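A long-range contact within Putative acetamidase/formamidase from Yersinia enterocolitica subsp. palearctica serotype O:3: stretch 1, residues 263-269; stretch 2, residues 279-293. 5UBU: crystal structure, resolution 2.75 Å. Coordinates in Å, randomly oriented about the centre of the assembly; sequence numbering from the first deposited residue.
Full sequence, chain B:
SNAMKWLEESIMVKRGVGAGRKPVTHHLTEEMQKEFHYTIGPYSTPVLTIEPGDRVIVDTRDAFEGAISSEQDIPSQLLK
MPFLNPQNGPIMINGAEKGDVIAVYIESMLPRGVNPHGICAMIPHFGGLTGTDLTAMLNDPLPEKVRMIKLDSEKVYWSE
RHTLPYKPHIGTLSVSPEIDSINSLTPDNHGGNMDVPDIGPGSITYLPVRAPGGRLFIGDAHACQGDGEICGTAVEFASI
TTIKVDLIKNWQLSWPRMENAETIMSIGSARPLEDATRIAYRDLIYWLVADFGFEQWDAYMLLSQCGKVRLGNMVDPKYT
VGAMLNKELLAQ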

# COMPACT_ATOMS: atom_id res chain seq x y z
N THR B 263 26.47 11.57 7.64
CA THR B 263 25.05 11.98 7.55
C THR B 263 24.24 11.95 8.84
O THR B 263 24.70 11.48 9.88
CB THR B 263 24.27 11.01 6.61
OG1 THR B 263 24.11 9.74 7.25
CG2 THR B 263 24.98 10.82 5.27
N ILE B 264 23.03 12.49 8.73
CA ILE B 264 22.03 12.44 9.78
C ILE B 264 20.88 11.71 9.08
O ILE B 264 20.76 11.78 7.85
CB ILE B 264 21.59 13.83 10.32
CG1 ILE B 264 20.82 14.64 9.27
CG2 ILE B 264 22.79 14.60 10.84
CD1 ILE B 264 20.26 15.93 9.80
N MSE B 265 20.04 11.00 9.84
CA MSE B 265 18.95 10.25 9.25
C MSE B 265 17.76 10.11 10.15
O MSE B 265 17.92 9.94 11.35
CB MSE B 265 19.52 8.85 8.94
CG MSE B 265 18.52 7.84 8.35
SE MSE B 265 19.15 5.97 8.57
CE MSE B 265 20.43 6.01 7.09
N SER B 266 16.57 10.20 9.57
CA SER B 266 15.32 10.01 10.31
C SER B 266 14.82 8.63 9.88
O SER B 266 14.73 8.34 8.68
CB SER B 266 14.30 11.08 9.98
OG SER B 266 14.69 12.34 10.49
N ILE B 267 14.48 7.80 10.86
CA ILE B 267 14.04 6.43 10.59
C ILE B 267 12.56 6.22 10.86
O ILE B 267 12.13 6.23 12.00
CB ILE B 267 14.86 5.44 11.46
CG1 ILE B 267 16.36 5.64 11.18
CG2 ILE B 267 14.43 4.00 11.17
CD1 ILE B 267 17.28 4.85 12.09
N GLY B 268 11.79 6.02 9.80
CA GLY B 268 10.35 5.80 9.91
C GLY B 268 10.01 4.34 9.65
O GLY B 268 10.68 3.68 8.86
N SER B 269 8.96 3.85 10.31
CA SER B 269 8.53 2.46 10.13
C SER B 269 7.03 2.36 9.99
O SER B 269 6.30 2.88 10.82
CB SER B 269 9.01 1.60 11.30
OG SER B 269 10.41 1.56 11.36
N ILE B 279 7.01 9.27 6.54
CA ILE B 279 7.35 9.47 7.95
C ILE B 279 8.80 9.91 8.11
O ILE B 279 9.08 10.88 8.82
CB ILE B 279 7.09 8.17 8.74
CG1 ILE B 279 5.59 7.94 8.89
CG2 ILE B 279 7.70 8.24 10.13
CD1 ILE B 279 5.23 6.56 9.40
N ALA B 280 9.71 9.20 7.44
CA ALA B 280 11.14 9.50 7.50
C ALA B 280 11.44 10.88 6.93
O ALA B 280 12.06 11.72 7.61
CB ALA B 280 11.94 8.44 6.76
N TYR B 281 11.02 11.12 5.70
CA TYR B 281 11.26 12.43 5.10
C TYR B 281 10.64 13.57 5.87
O TYR B 281 11.29 14.60 6.05
CB TYR B 281 10.86 12.51 3.62
CG TYR B 281 11.99 12.21 2.66
CD1 TYR B 281 13.12 13.03 2.63
CD2 TYR B 281 11.89 11.21 1.71
CE1 TYR B 281 14.16 12.81 1.74
CE2 TYR B 281 12.91 11.00 0.79
CZ TYR B 281 14.05 11.81 0.82
OH TYR B 281 15.08 11.59 -0.07
N ARG B 282 9.41 13.41 6.35
CA ARG B 282 8.76 14.50 7.08
C ARG B 282 9.51 14.78 8.39
O ARG B 282 9.68 15.94 8.79
CB ARG B 282 7.30 14.22 7.37
CG ARG B 282 6.59 15.50 7.78
CD ARG B 282 5.13 15.32 8.09
NE ARG B 282 4.90 14.63 9.35
CZ ARG B 282 3.70 14.45 9.89
NH1 ARG B 282 3.61 13.78 11.04
NH2 ARG B 282 2.61 14.90 9.30
N ASP B 283 9.95 13.72 9.06
CA ASP B 283 10.67 13.87 10.32
C ASP B 283 11.98 14.59 10.07
O ASP B 283 12.38 15.43 10.87
CB ASP B 283 10.99 12.53 10.97
CG ASP B 283 11.62 12.69 12.34
OD1 ASP B 283 10.92 13.17 13.25
OD2 ASP B 283 12.81 12.33 12.51
N LEU B 284 12.65 14.25 8.96
CA LEU B 284 13.91 14.89 8.60
C LEU B 284 13.69 16.39 8.40
O LEU B 284 14.44 17.22 8.93
CB LEU B 284 14.51 14.26 7.35
CG LEU B 284 15.87 14.79 6.87
CD1 LEU B 284 16.90 14.71 7.98
CD2 LEU B 284 16.33 14.01 5.66
N ILE B 285 12.62 16.74 7.67
CA ILE B 285 12.27 18.14 7.42
C ILE B 285 12.02 18.88 8.74
O ILE B 285 12.49 20.00 8.91
CB ILE B 285 11.05 18.26 6.48
CG1 ILE B 285 11.43 17.78 5.08
CG2 ILE B 285 10.58 19.71 6.38
CD1 ILE B 285 10.27 17.66 4.12
N TYR B 286 11.31 18.25 9.67
CA TYR B 286 11.06 18.90 10.95
C TYR B 286 12.35 19.07 11.76
O TYR B 286 12.51 20.05 12.51
CB TYR B 286 10.01 18.18 11.79
CG TYR B 286 8.60 18.16 11.23
CD1 TYR B 286 8.12 19.18 10.39
CD2 TYR B 286 7.68 17.22 11.69
CE1 TYR B 286 6.80 19.16 9.93
CE2 TYR B 286 6.36 17.22 11.25
CZ TYR B 286 5.93 18.19 10.38
OH TYR B 286 4.62 18.18 9.94
N TRP B 287 13.27 18.13 11.59
CA TRP B 287 14.56 18.15 12.26
C TRP B 287 15.41 19.29 11.70
O TRP B 287 16.02 20.04 12.46
CB TRP B 287 15.23 16.78 12.13
CG TRP B 287 16.50 16.57 12.88
CD1 TRP B 287 16.99 17.32 13.92
CD2 TRP B 287 17.34 15.41 12.81
NE1 TRP B 287 18.14 16.76 14.41
CE2 TRP B 287 18.37 15.58 13.76
CE3 TRP B 287 17.34 14.26 12.01
CZ2 TRP B 287 19.39 14.65 13.93
CZ3 TRP B 287 18.35 13.34 12.17
CH2 TRP B 287 19.36 13.53 13.13
N LEU B 288 15.40 19.44 10.38
CA LEU B 288 16.16 20.50 9.71
C LEU B 288 15.64 21.89 10.11
O LEU B 288 16.43 22.82 10.27
CB LEU B 288 16.12 20.32 8.19
CG LEU B 288 16.81 19.06 7.67
CD1 LEU B 288 16.55 18.86 6.19
CD2 LEU B 288 18.31 19.09 7.94
N VAL B 289 14.32 22.02 10.28
CA VAL B 289 13.71 23.30 10.67
C VAL B 289 14.00 23.64 12.13
O VAL B 289 14.31 24.79 12.46
CB VAL B 289 12.18 23.29 10.42
CG1 VAL B 289 11.49 24.50 11.05
CG2 VAL B 289 11.88 23.23 8.93
N ALA B 290 13.91 22.64 13.00
CA ALA B 290 14.11 22.83 14.43
C ALA B 290 15.54 23.11 14.86
O ALA B 290 15.80 24.06 15.58
CB ALA B 290 13.56 21.63 15.19
N ASP B 291 16.48 22.27 14.42
CA ASP B 291 17.89 22.37 14.83
C ASP B 291 18.90 22.93 13.82
O ASP B 291 20.01 23.26 14.23
CB ASP B 291 18.38 20.98 15.25
CG ASP B 291 17.59 20.39 16.43
OD1 ASP B 291 16.80 21.12 17.06
OD2 ASP B 291 17.78 19.19 16.72
N PHE B 292 18.55 23.02 12.54
CA PHE B 292 19.54 23.50 11.54
C PHE B 292 19.13 24.74 10.73
O PHE B 292 19.57 24.93 9.60
CB PHE B 292 19.94 22.33 10.63
CG PHE B 292 20.49 21.14 11.38
CD1 PHE B 292 21.81 21.11 11.80
CD2 PHE B 292 19.68 20.05 11.68
CE1 PHE B 292 22.32 20.03 12.50
CE2 PHE B 292 20.18 18.96 12.38
CZ PHE B 292 21.51 18.95 12.78
N GLY B 293 18.28 25.58 11.32
CA GLY B 293 17.85 26.84 10.70
C GLY B 293 17.18 26.85 9.33
O GLY B 293 17.15 27.90 8.67

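How does the start of the helix come so close to the strand? Strand 263-269 and helix 279-291 run in roughly opposite directions; the angle between their N-to-C directions is 143° and the axes approach to 6.6 Å. The tightest backbone register lies near the beginning of stretch 2, where the CA atoms of Gly268 and Ala280 are 4.5 Å apart. Ile279 points toward the strand, and its CG2 lies 3.6 Å from Gly268 CA, while its CD1 reaches to 4.1 Å from Ser269 O. Gly268 makes this possible by having no side chain: a CB in the ideal position would point toward the helix and stand 2.7 Å from Ile279 CG2 and 2.9 Å from Ala280 N, both clashes. Ala280 suits the same narrow gap, its small methyl CB resting 3.9 Å from Gly268 N.

What links the strand to the helix by a polar bond? The answer comes at Asp283, one turn after Ile279. Its side chain points toward the strand, and Ser266 OG donates a hydrogen bond to Asp283 OD2 at 2.8 Å, the single hydrogen bond between the two stretches. Both residues are buried, so the pairing gives the serine hydroxyl an acceptor in a place shielded from solvent; both carboxylate oxygens also find hydrogen-bonding partners elsewhere in the structure. Ser266 is pressed closely against the helix backbone as well, with its CB 3.3 Å from Ala280 O. Ala280 O is already engaged inside the helix, accepting from Leu284 N at 2.9 Å. Although Ser266 OG lies 3.2 Å from Leu284 N, the angle is poor and the two are not hydrogen-bonded.

Where does the contact turn apolar? Leu284 begins the change: its CB lies 3.7 Å from Ser266 OG, but its CD1 meets Ile264 CD1 at 4.0 Å. Trp287 then presents its large indole to the strand, as its CA-to-CB bond points toward stretch 1. Ile264 CB is 3.6 Å from Trp287 CH2, and Ile264 CD1 sits over one face of the six-membered ring, 4.0 Å from its centroid and 10° off the normal. This is a CH-pi contact, in which a slightly positive methyl group meets the electron-rich ring. The ring edge has more polar neighbours near its plane: Met265 O, a backbone atom, lies 3.5 Å from Trp287 CZ3, and Ser266 OG lies 3.6 Å from Trp287 CE3.

What completes the pocket around Ile264? The CA-to-CB bond of Leu288 points sideways to the strand, but the end of its side chain comes nearer, bringing Leu288 CD2 to 4.2 Å from Ile264 CD1. Phe292, the first residue to leave helical phi/psi, adds its CE2 at 4.0 Å from the same Ile264 CD1. One methyl group thus touches Leu284, Trp287, Leu288 and Phe292, and this clustering keeps apolar surface away from water. Along the strand the alternation is clear: Ile264 and Ser266 point toward the helix, whereas Met265, a selenomethionine, and Ile267 point away.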